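Local coordinates for protein N-acetylglucosaminidase (Paenibacillus barengoltzii, PDB 6INX) that probably hydrolyses N-acetylglucosaminyl linkages of glycans, as a glycoside hydrolase of family 18 built on a TIM barrel, at residues 37-42 with 89-94; 111-115 with 163-168; 134-138 with 173-178. One frame throughout, in Å; residues are numbered along the deposited sequence.

Contact 1 comes first along the chain: it closes the loop that begins after the hairpin 37-42 and runs through strand 64-70 to helix 84-100. The chain then passes to strand 105-109, and contact 2 opens in the loop that follows it. Before contact 2 closes at 163-168, contact 3 opens on helix 126-148; it closes later, at 173-178, so contacts 2 and 3 cross, whereas contact 1 stands in series with both. Together they tie consecutive beta-alpha units of the TIM barrel. Contacts 1 and 3 touch where Ala91 and Ala94 of helix 84-100 pack on helix 126-148, while contact 2 lies apart, about 5 Å from contact 3 between nearest atoms.

Contact 1: residues 37-42 with 89-94; sequences VREDRI and AMAESA
Ile42 and Arg41 stand at the end of a two-residue beta hairpin, a type I' turn from Arg38 to Arg41 with Glu39 and Asp40 in its corner, and pack against helix 84-100 of the TIM barrel. The apolar part of the contact is built on Met90. Its chain is bent at chi2 and chi3, which carries CE between Val37 and Ile42, where it meets Val37 CG2 at 3.8 Å and Ile42 CG1 at 4.0 Å; both side chains cross the methionine at about a right angle. A long, flexible thioether suits this place because it can fold into the angle between strand and helix. Ile42 CD1 goes on to Ala94 CB, a small methyl that lets the strand lie close. Phe77 touches Val37 and Met90, and Val69 touches Val37 and Ile42.

The charged part lies at the exposed side of the contact. Arg41, extended from CG to NE, lays its guanidinium over Ala89 CB, whose methyl sits under the centre of the plane. From there it grips Glu92 end-on, with NH1 at 3.0 Å and NH2 at 3.1 Å from the one oxygen OE1. That oxygen lies close to the guanidinium plane, while the carboxylate is turned 33° from it. Both bonds are clearly bent at the hydrogen, the price of sharing a single acceptor.

The polar part is Ser93, small enough to sit against the strand. With OG set between its own backbone N and carbonyl carbon (chi1 67°), the hydroxyl donates back to Met90 O and accepts from Ile42 N at 2.8 Å, so this strand amide is answered by the helix. A water donates to Ile42 O at 3.0 Å and to Ser93 O at 2.9 Å, joining the two carbonyls.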
ATOM      1  N   VAL A  37     -12.242  -8.402  25.074  1.00 11.42           N
ATOM      2  CA  VAL A  37     -11.176  -8.590  26.058  1.00 13.03           C
ATOM      3  C   VAL A  37     -11.275  -7.474  27.088  1.00 11.89           C
ATOM      4  O   VAL A  37     -11.244  -6.288  26.735  1.00 14.96           O
ATOM      5  CB  VAL A  37      -9.783  -8.605  25.406  1.00 10.56           C
ATOM      6  CG1 VAL A  37      -8.689  -8.643  26.487  1.00 12.61           C
ATOM      7  CG2 VAL A  37      -9.645  -9.799  24.466  1.00 12.86           C
ATOM      8  N   ARG A  38     -11.402  -7.852  28.357  1.00 10.73           N
ATOM      9  CA  ARG A  38     -11.344  -6.913  29.468  1.00 14.77           C
ATOM     10  C   ARG A  38     -10.580  -7.588  30.591  1.00 14.99           C
ATOM     11  O   ARG A  38     -10.793  -8.775  30.859  1.00 12.44           O
ATOM     12  CB  ARG A  38     -12.749  -6.543  29.974  1.00 17.80           C
ATOM     13  CG  ARG A  38     -13.607  -5.798  28.973  1.00 23.45           C
ATOM     14  CD  ARG A  38     -14.831  -5.181  29.644  1.00 28.26           C
ATOM     15  NE  ARG A  38     -15.870  -6.166  29.939  1.00 27.30           N
ATOM     16  CZ  ARG A  38     -16.685  -6.698  29.031  1.00 26.27           C
ATOM     17  NH1 ARG A  38     -16.585  -6.352  27.750  1.00 31.85           N
ATOM     18  NH2 ARG A  38     -17.602  -7.582  29.401  1.00 34.91           N
ATOM     19  N   GLU A  39      -9.690  -6.833  31.239  1.00 15.06           N
ATOM     20  CA  GLU A  39      -8.886  -7.364  32.343  1.00 16.93           C
ATOM     21  C   GLU A  39      -8.128  -8.619  31.919  1.00 12.63           C
ATOM     22  O   GLU A  39      -8.009  -9.589  32.671  1.00 13.83           O
ATOM     23  CB  GLU A  39      -9.733  -7.606  33.597  1.00 19.63           C
ATOM     24  CG  GLU A  39     -10.489  -6.376  34.080  1.00 22.65           C
ATOM     25  CD  GLU A  39     -11.371  -6.669  35.277  1.00 35.16           C
ATOM     26  OE1 GLU A  39     -10.827  -6.885  36.381  1.00 36.97           O
ATOM     27  OE2 GLU A  39     -12.608  -6.692  35.116  1.00 45.62           O
ATOM     28  N   ASP A  40      -7.636  -8.601  30.679  1.00 11.58           N
ATOM     29  CA  ASP A  40      -6.830  -9.676  30.108  1.00 11.32           C
ATOM     30  C   ASP A  40      -7.615 -10.960  29.892  1.00  9.71           C
ATOM     31  O   ASP A  40      -7.012 -12.013  29.684  1.00 10.25           O
ATOM     32  CB  ASP A  40      -5.551  -9.972  30.912  1.00 11.07           C
ATOM     33  CG  ASP A  40      -4.547  -8.814  30.917  1.00 14.63           C
ATOM     34  OD1 ASP A  40      -4.717  -7.829  30.171  1.00 12.37           O
ATOM     35  OD2 ASP A  40      -3.553  -8.900  31.679  1.00 14.40           O
ATOM     36  N   ARG A  41      -8.941 -10.920  29.911  1.00 10.11           N
ATOM     37  CA  ARG A  41      -9.762 -12.115  29.783  1.00  9.08           C
ATOM     38  C   ARG A  41     -10.849 -11.940  28.725  1.00 11.78           C
ATOM     39  O   ARG A  41     -11.427 -10.857  28.573  1.00 11.82           O
ATOM     40  CB  ARG A  41     -10.385 -12.526  31.129  1.00 12.22           C
ATOM     41  CG  ARG A  41      -9.338 -12.982  32.143  1.00 12.40           C
ATOM     42  CD  ARG A  41      -9.937 -13.400  33.492  1.00 13.41           C
ATOM     43  NE  ARG A  41      -8.848 -13.646  34.439  1.00 13.44           N
ATOM     44  CZ  ARG A  41      -8.316 -14.841  34.687  1.00 12.32           C
ATOM     45  NH1 ARG A  41      -8.792 -15.930  34.085  1.00 14.44           N
ATOM     46  NH2 ARG A  41      -7.299 -14.946  35.536  1.00 14.39           N
ATOM     47  N   ILE A  42     -11.131 -13.030  28.013  1.00 11.19           N
ATOM     48  CA  ILE A  42     -12.253 -13.071  27.079  1.00 11.01           C
ATOM     49  C   ILE A  42     -13.558 -12.920  27.841  1.00 13.23           C
ATOM     50  O   ILE A  42     -13.819 -13.646  28.810  1.00 13.00           O
ATOM     51  CB  ILE A  42     -12.225 -14.391  26.294  1.00 10.82           C
ATOM     52  CG1 ILE A  42     -10.992 -14.430  25.391  1.00 12.76           C
ATOM     53  CG2 ILE A  42     -13.479 -14.533  25.442  1.00 13.91           C
ATOM     54  CD1 ILE A  42     -10.697 -15.822  24.815  1.00 14.16           C
ATOM     55  N   ALA A  89      -4.184 -15.562  31.521  1.00  9.07           N
ATOM     56  CA  ALA A  89      -5.575 -15.165  31.736  1.00  8.72           C
ATOM     57  C   ALA A  89      -6.407 -15.364  30.478  1.00  8.81           C
ATOM     58  O   ALA A  89      -7.547 -15.835  30.553  1.00 10.00           O
ATOM     59  CB  ALA A  89      -5.638 -13.713  32.208  1.00 10.80           C
ATOM     60  N   MET A  90      -5.857 -15.002  29.314  1.00  9.40           N
ATOM     61  CA  MET A  90      -6.566 -15.228  28.063  1.00  8.56           C
ATOM     62  C   MET A  90      -6.817 -16.711  27.848  1.00  9.04           C
ATOM     63  O   MET A  90      -7.906 -17.108  27.416  1.00 11.40           O
ATOM     64  CB  MET A  90      -5.754 -14.685  26.888  1.00 11.23           C
ATOM     65  CG  MET A  90      -5.749 -13.162  26.794  1.00  8.45           C
ATOM     66  SD  MET A  90      -7.349 -12.462  26.359  1.00 10.83           S
ATOM     67  CE  MET A  90      -7.419 -12.837  24.605  1.00 13.05           C
ATOM     68  N   ALA A  91      -5.810 -17.537  28.120  1.00 10.45           N
ATOM     69  CA  ALA A  91      -5.961 -18.975  27.944  1.00  9.78           C
ATOM     70  C   ALA A  91      -7.019 -19.527  28.885  1.00 10.14           C
ATOM     71  O   ALA A  91      -7.873 -20.326  28.481  1.00 11.60           O
ATOM     72  CB  ALA A  91      -4.617 -19.651  28.192  1.00 11.07           C
ATOM     73  N   GLU A  92      -6.974 -19.110  30.158  1.00  9.81           N
ATOM     74  CA  GLU A  92      -7.987 -19.562  31.107  1.00 10.38           C
ATOM     75  C   GLU A  92      -9.388 -19.156  30.668  1.00 10.94           C
ATOM     76  O   GLU A  92     -10.344 -19.927  30.823  1.00 11.83           O
ATOM     77  CB  GLU A  92      -7.681 -19.006  32.503  1.00 10.75           C
ATOM     78  CG  GLU A  92      -6.418 -19.576  33.104  1.00 12.74           C
ATOM     79  CD  GLU A  92      -5.888 -18.740  34.252  1.00 12.85           C
ATOM     80  OE1 GLU A  92      -6.600 -17.828  34.690  1.00 13.16           O
ATOM     81  OE2 GLU A  92      -4.753 -18.982  34.701  1.00 12.74           O
ATOM     82  N   SER A  93      -9.536 -17.940  30.131  1.00 10.12           N
ATOM     83  CA  SER A  93     -10.860 -17.464  29.751  1.00 10.64           C
ATOM     84  C   SER A  93     -11.361 -18.150  28.488  1.00 11.76           C
ATOM     85  O   SER A  93     -12.577 -18.263  28.285  1.00 11.76           O
ATOM     86  CB  SER A  93     -10.842 -15.940  29.602  1.00 11.33           C
ATOM     87  OG  SER A  93     -10.047 -15.537  28.497  1.00 13.56           O
ATOM     88  N   ALA A  94     -10.449 -18.617  27.634  1.00 10.44           N
ATOM     89  CA  ALA A  94     -10.868 -19.424  26.492  1.00 10.53           C
ATOM     90  C   ALA A  94     -11.419 -20.756  26.967  1.00 12.84           C
ATOM     91  O   ALA A  94     -12.444 -21.234  26.458  1.00 12.19           O
ATOM     92  CB  ALA A  94      -9.683 -19.646  25.550  1.00 11.47           C
TER
HETATM   93  O   HOH W   1     -14.832 -16.493  28.901  1.00 17.48           O

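Contact 2: residues 111-115 with 163-168; sequences EYPCY and YYIDGT
Tyr112 and Tyr115 meet Tyr163 and Tyr164 in an aromatic cluster that joins the loop after barrel strand 105-109 to helix 162-166. Tyr112 follows Glu111, which closes the family 18 signature sequence and in relatives is the catalytic acid. Tyr163 is the hub: with CG set between its backbone N and carbonyl carbon (chi1 66°), its ring edge points at two faces. CE2 lies over the centre of the Tyr112 ring, with centroids 5.0 Å apart, and CD2 over the rim of the Tyr115 ring, centroids 5.5 Å apart and planes 83° apart. Tyrosine suits position 115 because its hydroxyl also donates to Tyr163 O at 2.6 Å, tilted 27° from the carbonyl plane, so the ring is pinned at its far end. Gly167 follows the helix where any CB would run into Pro113 O and the Tyr115 ring. Pro113 CD rests 3.9 Å from Tyr164 CE2. At the outer side, Asp166 OD2 forms a salt bridge with Arg210 of the second subunit, whose Leu208 packs on Tyr163. Inward, Tyr164 lies on Ile156 and Ala158 of strand 153-159, and Phe130 of helix 126-148 backs Pro113, Tyr164 and Thr168.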
ATOM      1  N   GLU A 111      -6.764  -7.187  15.626  1.00 10.44           N
ATOM      2  CA  GLU A 111      -6.513  -6.446  14.393  1.00  9.97           C
ATOM      3  C   GLU A 111      -5.723  -5.184  14.721  1.00  9.27           C
ATOM      4  O   GLU A 111      -6.321  -4.132  14.942  1.00 10.69           O
ATOM      5  CB  GLU A 111      -7.859  -6.129  13.709  1.00 10.56           C
ATOM      6  CG  GLU A 111      -8.642  -7.404  13.371  1.00 11.44           C
ATOM      7  CD  GLU A 111      -9.929  -7.154  12.590  1.00 16.94           C
ATOM      8  OE1 GLU A 111     -10.124  -6.046  12.069  1.00 19.00           O
ATOM      9  OE2 GLU A 111     -10.753  -8.092  12.495  1.00 18.38           O
ATOM     10  N   TYR A 112      -4.392  -5.269  14.776  1.00  8.09           N
ATOM     11  CA  TYR A 112      -3.583  -6.456  14.479  1.00  8.21           C
ATOM     12  C   TYR A 112      -2.329  -6.340  15.350  1.00  9.33           C
ATOM     13  O   TYR A 112      -1.971  -5.232  15.748  1.00  9.93           O
ATOM     14  CB  TYR A 112      -3.114  -6.455  13.013  1.00  9.62           C
ATOM     15  CG  TYR A 112      -4.166  -6.103  11.979  1.00 10.36           C
ATOM     16  CD1 TYR A 112      -4.983  -7.083  11.420  1.00 10.21           C
ATOM     17  CD2 TYR A 112      -4.327  -4.786  11.552  1.00 11.19           C
ATOM     18  CE1 TYR A 112      -5.953  -6.748  10.463  1.00 10.94           C
ATOM     19  CE2 TYR A 112      -5.272  -4.453  10.614  1.00 12.75           C
ATOM     20  CZ  TYR A 112      -6.074  -5.426  10.069  1.00 12.26           C
ATOM     21  OH  TYR A 112      -7.021  -5.048   9.133  1.00 14.21           O
ATOM     22  N   PRO A 113      -1.621  -7.443  15.606  1.00  9.89           N
ATOM     23  CA  PRO A 113      -0.375  -7.349  16.380  1.00  9.11           C
ATOM     24  C   PRO A 113       0.582  -6.340  15.757  1.00  9.95           C
ATOM     25  O   PRO A 113       0.852  -6.394  14.555  1.00  9.78           O
ATOM     26  CB  PRO A 113       0.196  -8.770  16.301  1.00  9.79           C
ATOM     27  CG  PRO A 113      -1.000  -9.654  16.096  1.00  9.68           C
ATOM     28  CD  PRO A 113      -1.946  -8.837  15.234  1.00 10.33           C
ATOM     29  N   CYS A 114       1.051  -5.385  16.576  1.00  9.26           N
ATOM     30  CA  CYS A 114       1.976  -4.299  16.241  1.00 10.44           C
ATOM     31  C   CYS A 114       1.293  -3.057  15.677  1.00 11.18           C
ATOM     32  O   CYS A 114       1.969  -2.041  15.469  1.00 10.75           O
ATOM     33  CB  CYS A 114       3.130  -4.715  15.306  1.00 11.79           C
ATOM     34  SG  CYS A 114       4.175  -6.070  15.907  1.00 11.16           S
ATOM     35  N   TYR A 115      -0.011  -3.104  15.420  1.00 11.47           N
ATOM     36  CA  TYR A 115      -0.718  -2.038  14.714  1.00 11.37           C
ATOM     37  C   TYR A 115      -1.801  -1.434  15.596  1.00  8.23           C
ATOM     38  O   TYR A 115      -2.669  -2.149  16.105  1.00 10.85           O
ATOM     39  CB  TYR A 115      -1.283  -2.552  13.382  1.00  9.29           C
ATOM     40  CG  TYR A 115      -0.152  -3.004  12.497  1.00  8.90           C
ATOM     41  CD1 TYR A 115       0.625  -2.072  11.823  1.00 10.02           C
ATOM     42  CD2 TYR A 115       0.193  -4.343  12.393  1.00 10.03           C
ATOM     43  CE1 TYR A 115       1.688  -2.454  11.046  1.00 11.09           C
ATOM     44  CE2 TYR A 115       1.264  -4.742  11.613  1.00 11.52           C
ATOM     45  CZ  TYR A 115       2.010  -3.789  10.943  1.00  9.55           C
ATOM     46  OH  TYR A 115       3.089  -4.184  10.176  1.00 10.98           O
ATOM     47  N   TYR A 163       1.869  -5.782   5.774  1.00 10.08           N
ATOM     48  CA  TYR A 163       1.970  -5.317   7.156  1.00 10.04           C
ATOM     49  C   TYR A 163       1.753  -6.455   8.142  1.00  9.04           C
ATOM     50  O   TYR A 163       2.394  -6.500   9.201  1.00  9.40           O
ATOM     51  CB  TYR A 163       0.975  -4.176   7.426  1.00 11.37           C
ATOM     52  CG  TYR A 163      -0.482  -4.590   7.349  1.00  9.21           C
ATOM     53  CD1 TYR A 163      -1.204  -4.459   6.169  1.00 12.80           C
ATOM     54  CD2 TYR A 163      -1.140  -5.130   8.453  1.00 10.56           C
ATOM     55  CE1 TYR A 163      -2.535  -4.852   6.094  1.00 11.49           C
ATOM     56  CE2 TYR A 163      -2.474  -5.535   8.376  1.00 10.97           C
ATOM     57  CZ  TYR A 163      -3.155  -5.389   7.190  1.00  9.33           C
ATOM     58  OH  TYR A 163      -4.470  -5.781   7.099  1.00 13.14           O
ATOM     59  N   TYR A 164       0.828  -7.369   7.834  1.00 10.69           N
ATOM     60  CA  TYR A 164       0.477  -8.385   8.823  1.00  8.90           C
ATOM     61  C   TYR A 164       1.606  -9.392   8.984  1.00 11.91           C
ATOM     62  O   TYR A 164       1.930  -9.800  10.112  1.00 11.36           O
ATOM     63  CB  TYR A 164      -0.831  -9.085   8.445  1.00  9.25           C
ATOM     64  CG  TYR A 164      -1.349  -9.943   9.582  1.00  8.95           C
ATOM     65  CD1 TYR A 164      -0.957 -11.277   9.698  1.00  8.91           C
ATOM     66  CD2 TYR A 164      -2.193  -9.408  10.555  1.00  9.85           C
ATOM     67  CE1 TYR A 164      -1.411 -12.071  10.739  1.00 10.16           C
ATOM     68  CE2 TYR A 164      -2.659 -10.189  11.608  1.00  9.29           C
ATOM     69  CZ  TYR A 164      -2.259 -11.517  11.694  1.00  8.72           C
ATOM     70  OH  TYR A 164      -2.706 -12.304  12.733  1.00 10.78           O
ATOM     71  N   ILE A 165       2.222  -9.786   7.867  1.00 11.42           N
ATOM     72  CA  ILE A 165       3.405 -10.636   7.902  1.00 10.88           C
ATOM     73  C   ILE A 165       4.508  -9.969   8.709  1.00 13.58           C
ATOM     74  O   ILE A 165       5.185 -10.612   9.519  1.00 12.74           O
ATOM     75  CB  ILE A 165       3.862 -10.928   6.459  1.00 12.93           C
ATOM     76  CG1 ILE A 165       2.740 -11.600   5.658  1.00 16.30           C
ATOM     77  CG2 ILE A 165       5.141 -11.763   6.453  1.00 13.93           C
ATOM     78  CD1 ILE A 165       2.367 -12.975   6.171  1.00 16.77           C
ATOM     79  N   ASP A 166       4.702  -8.659   8.506  1.00 10.39           N
ATOM     80  CA  ASP A 166       5.774  -7.943   9.181  1.00 11.80           C
ATOM     81  C   ASP A 166       5.530  -7.816  10.675  1.00 12.31           C
ATOM     82  O   ASP A 166       6.490  -7.636  11.429  1.00 13.89           O
ATOM     83  CB  ASP A 166       5.945  -6.546   8.575  1.00 12.13           C
ATOM     84  CG  ASP A 166       6.441  -6.582   7.136  1.00 15.21           C
ATOM     85  OD1 ASP A 166       6.890  -7.657   6.683  1.00 15.25           O
ATOM     86  OD2 ASP A 166       6.401  -5.530   6.467  1.00 13.59           O
ATOM     87  N   GLY A 167       4.278  -7.902  11.125  1.00 11.27           N
ATOM     88  CA  GLY A 167       3.970  -7.791  12.535  1.00 12.11           C
ATOM     89  C   GLY A 167       3.782  -9.102  13.261  1.00 11.14           C
ATOM     90  O   GLY A 167       3.410  -9.090  14.442  1.00 11.09           O
ATOM     91  N   THR A 168       4.042 -10.236  12.604  1.00 11.42           N
ATOM     92  CA  THR A 168       3.827 -11.547  13.206  1.00 11.19           C
ATOM     93  C   THR A 168       4.968 -12.484  12.826  1.00 12.11           C
ATOM     94  O   THR A 168       5.836 -12.150  12.011  1.00 13.23           O
ATOM     95  CB  THR A 168       2.509 -12.165  12.730  1.00 10.70           C
ATOM     96  OG1 THR A 168       2.521 -12.233  11.301  1.00 11.29           O
ATOM     97  CG2 THR A 168       1.325 -11.316  13.160  1.00 10.31           C
TER
HETATM   98  O   HOH W   2       0.100  -7.893  12.292  1.00 12.86           O

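Contact 3: residues 134-138 with 173-178; sequences LRTMR and VQRYLD
Arg138 closes on the backbone of Tyr176 with a side-on grip: NE at 2.8 Å and NH2 at 3.1 Å both reach Tyr176 O, from the same face of its carbonyl plane. The bends at chi2 and chi3 (57° and 75°) curl the chain back to that oxygen. NH2 also meets Asp178 OD2 at 2.8 Å in a salt bridge, approaching from above the carboxylate, whose plane is 66° from the guanidinium. Arginine suits this place because one guanidinium serves a backbone carbonyl and a carboxylate together. With an alanine here, Tyr176 O would probably lose both of its guanidinium donors, and Asp178 OD2 the positive charge beside it.

The Tyr176 ring is held flat between two arginine chains. Arg135 CB makes a CH-pi contact 3.8 Å from the centroid, and Arg175 CG covers the opposite face; Arg175 NE then donates to Tyr176 OH at 2.9 Å. Leu134 CD1 packs on Val173 CG1 at 3.6 Å, an apolar seam.

Outward, the polar groups are positioned by a second shell. Arg138 NH1 forms a salt bridge with Asp142 and a hydrogen bond to Tyr152 O, while Asp178 takes His151 on OD1 and the amide of Leu154 on OD2. Helix 126-148 is thereby fastened to both the start of strand 153-159 and the loop entering strand 179-183, as expected of a (beta/alpha)8 barrel, whose outer helices pack along the parallel strands.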
ATOM      1  N   LEU A 134      -0.783 -17.246  21.543  1.00  9.31           N
ATOM      2  CA  LEU A 134      -1.462 -18.361  20.892  1.00  8.94           C
ATOM      3  C   LEU A 134      -0.953 -19.701  21.404  1.00 11.91           C
ATOM      4  O   LEU A 134      -1.731 -20.648  21.540  1.00 10.98           O
ATOM      5  CB  LEU A 134      -1.293 -18.261  19.373  1.00 10.22           C
ATOM      6  CG  LEU A 134      -2.013 -17.073  18.735  1.00 11.25           C
ATOM      7  CD1 LEU A 134      -1.609 -16.921  17.274  1.00 12.24           C
ATOM      8  CD2 LEU A 134      -3.508 -17.255  18.856  1.00 13.26           C
ATOM      9  N   ARG A 135       0.351 -19.805  21.666  1.00 10.35           N
ATOM     10  CA  ARG A 135       0.888 -21.038  22.235  1.00 12.96           C
ATOM     11  C   ARG A 135       0.229 -21.337  23.576  1.00 11.51           C
ATOM     12  O   ARG A 135      -0.202 -22.466  23.837  1.00 12.88           O
ATOM     13  CB  ARG A 135       2.402 -20.913  22.407  1.00 14.85           C
ATOM     14  CG  ARG A 135       3.041 -22.168  23.005  1.00 16.42           C
ATOM     15  CD  ARG A 135       4.525 -22.005  23.311  1.00 22.43           C
ATOM     16  NE  ARG A 135       5.255 -21.360  22.230  1.00 33.21           N
ATOM     17  CZ  ARG A 135       6.581 -21.298  22.161  1.00 36.35           C
ATOM     18  NH1 ARG A 135       7.318 -21.852  23.116  1.00 38.02           N
ATOM     19  NH2 ARG A 135       7.166 -20.685  21.141  1.00 35.76           N
ATOM     20  N   THR A 136       0.108 -20.315  24.430  1.00 10.20           N
ATOM     21  CA  THR A 136      -0.463 -20.516  25.758  1.00 10.91           C
ATOM     22  C   THR A 136      -1.944 -20.866  25.671  1.00 11.26           C
ATOM     23  O   THR A 136      -2.440 -21.723  26.413  1.00 11.66           O
ATOM     24  CB  THR A 136      -0.275 -19.231  26.568  1.00 11.87           C
ATOM     25  OG1 THR A 136       1.121 -18.925  26.638  1.00 16.17           O
ATOM     26  CG2 THR A 136      -0.822 -19.381  27.976  1.00 12.36           C
ATOM     27  N   MET A 137      -2.667 -20.216  24.761  1.00 11.19           N
ATOM     28  CA  MET A 137      -4.079 -20.523  24.590  1.00 11.20           C
ATOM     29  C   MET A 137      -4.274 -21.931  24.037  1.00  9.91           C
ATOM     30  O   MET A 137      -5.170 -22.659  24.482  1.00 10.57           O
ATOM     31  CB  MET A 137      -4.710 -19.488  23.661  1.00 11.23           C
ATOM     32  CG  MET A 137      -4.787 -18.070  24.257  1.00 13.46           C
ATOM     33  SD  MET A 137      -5.634 -16.895  23.164  1.00 14.86           S
ATOM     34  CE  MET A 137      -7.233 -17.726  23.059  1.00 15.63           C
ATOM     35  N   ARG A 138      -3.447 -22.325  23.065  1.00 11.70           N
ATOM     36  CA  ARG A 138      -3.522 -23.686  22.538  1.00 12.06           C
ATOM     37  C   ARG A 138      -3.212 -24.714  23.618  1.00 12.09           C
ATOM     38  O   ARG A 138      -3.896 -25.735  23.720  1.00 12.15           O
ATOM     39  CB  ARG A 138      -2.576 -23.836  21.345  1.00 13.39           C
ATOM     40  CG  ARG A 138      -2.317 -25.291  20.938  1.00 13.41           C
ATOM     41  CD  ARG A 138      -3.601 -26.037  20.622  1.00 15.69           C
ATOM     42  NE  ARG A 138      -4.125 -25.636  19.332  1.00 15.34           N
ATOM     43  CZ  ARG A 138      -5.315 -25.990  18.855  1.00 16.40           C
ATOM     44  NH1 ARG A 138      -6.129 -26.752  19.570  1.00 16.81           N
ATOM     45  NH2 ARG A 138      -5.689 -25.561  17.659  1.00 17.20           N
ATOM     46  N   VAL A 173       3.382 -19.070  14.438  1.00 13.79           N
ATOM     47  CA  VAL A 173       1.962 -18.919  14.758  1.00 14.65           C
ATOM     48  C   VAL A 173       1.147 -20.102  14.237  1.00 14.39           C
ATOM     49  O   VAL A 173       0.288 -20.651  14.942  1.00 13.49           O
ATOM     50  CB  VAL A 173       1.453 -17.588  14.176  1.00 13.67           C
ATOM     51  CG1 VAL A 173      -0.065 -17.565  14.077  1.00 16.38           C
ATOM     52  CG2 VAL A 173       1.991 -16.398  14.989  1.00 14.65           C
ATOM     53  N   GLN A 174       1.399 -20.508  12.988  1.00 14.11           N
ATOM     54  CA  GLN A 174       0.528 -21.493  12.348  1.00 14.05           C
ATOM     55  C   GLN A 174       0.528 -22.826  13.082  1.00 14.32           C
ATOM     56  O   GLN A 174      -0.464 -23.564  13.022  1.00 13.89           O
ATOM     57  CB  GLN A 174       0.909 -21.683  10.875  1.00 16.04           C
ATOM     58  CG  GLN A 174       2.317 -22.221  10.657  1.00 16.66           C
ATOM     59  CD  GLN A 174       2.400 -23.739  10.728  1.00 18.11           C
ATOM     60  OE1 GLN A 174       1.394 -24.436  10.606  1.00 18.56           O
ATOM     61  NE2 GLN A 174       3.606 -24.254  10.940  1.00 24.70           N
ATOM     62  N   ARG A 175       1.622 -23.146  13.783  1.00 14.52           N
ATOM     63  CA  ARG A 175       1.745 -24.446  14.435  1.00 16.14           C
ATOM     64  C   ARG A 175       0.664 -24.663  15.488  1.00 15.71           C
ATOM     65  O   ARG A 175       0.281 -25.807  15.759  1.00 16.78           O
ATOM     66  CB  ARG A 175       3.151 -24.565  15.035  1.00 19.09           C
ATOM     67  CG  ARG A 175       3.231 -25.100  16.442  1.00 29.63           C
ATOM     68  CD  ARG A 175       4.665 -24.996  16.964  1.00 31.22           C
ATOM     69  NE  ARG A 175       4.774 -25.414  18.360  1.00 34.55           N
ATOM     70  CZ  ARG A 175       5.043 -26.658  18.749  1.00 34.64           C
ATOM     71  NH1 ARG A 175       5.233 -27.612  17.846  1.00 36.57           N
ATOM     72  NH2 ARG A 175       5.123 -26.948  20.042  1.00 37.43           N
ATOM     73  N   TYR A 176       0.136 -23.587  16.068  1.00 14.78           N
ATOM     74  CA  TYR A 176      -0.837 -23.689  17.149  1.00 13.50           C
ATOM     75  C   TYR A 176      -2.278 -23.602  16.674  1.00 12.04           C
ATOM     76  O   TYR A 176      -3.194 -23.713  17.495  1.00 14.70           O
ATOM     77  CB  TYR A 176      -0.569 -22.599  18.191  1.00 13.26           C
ATOM     78  CG  TYR A 176       0.857 -22.652  18.645  1.00 14.74           C
ATOM     79  CD1 TYR A 176       1.318 -23.731  19.381  1.00 14.81           C
ATOM     80  CD2 TYR A 176       1.760 -21.661  18.288  1.00 15.79           C
ATOM     81  CE1 TYR A 176       2.634 -23.804  19.780  1.00 17.34           C
ATOM     82  CE2 TYR A 176       3.083 -21.726  18.686  1.00 16.96           C
ATOM     83  CZ  TYR A 176       3.510 -22.804  19.428  1.00 19.55           C
ATOM     84  OH  TYR A 176       4.826 -22.881  19.820  1.00 23.98           O
ATOM     85  N   LEU A 177      -2.504 -23.460  15.370  1.00 10.88           N
ATOM     86  CA  LEU A 177      -3.823 -23.155  14.837  1.00 11.38           C
ATOM     87  C   LEU A 177      -4.346 -24.281  13.956  1.00 12.74           C
ATOM     88  O   LEU A 177      -3.586 -24.909  13.209  1.00 14.08           O
ATOM     89  CB  LEU A 177      -3.762 -21.893  13.988  1.00 10.82           C
ATOM     90  CG  LEU A 177      -3.196 -20.675  14.706  1.00 13.68           C
ATOM     91  CD1 LEU A 177      -3.197 -19.508  13.742  1.00 12.91           C
ATOM     92  CD2 LEU A 177      -4.000 -20.379  15.974  1.00 10.67           C
ATOM     93  N   ASP A 178      -5.657 -24.515  14.034  1.00 11.62           N
ATOM     94  CA  ASP A 178      -6.288 -25.445  13.102  1.00 11.74           C
ATOM     95  C   ASP A 178      -6.275 -24.890  11.689  1.00 14.51           C
ATOM     96  O   ASP A 178      -6.063 -25.634  10.724  1.00 14.32           O
ATOM     97  CB  ASP A 178      -7.722 -25.738  13.538  1.00 13.84           C
ATOM     98  CG  ASP A 178      -7.786 -26.492  14.843  1.00 15.99           C
ATOM     99  OD1 ASP A 178      -7.806 -27.739  14.810  1.00 16.88           O
ATOM    100  OD2 ASP A 178      -7.795 -25.850  15.903  1.00 13.73           O
TER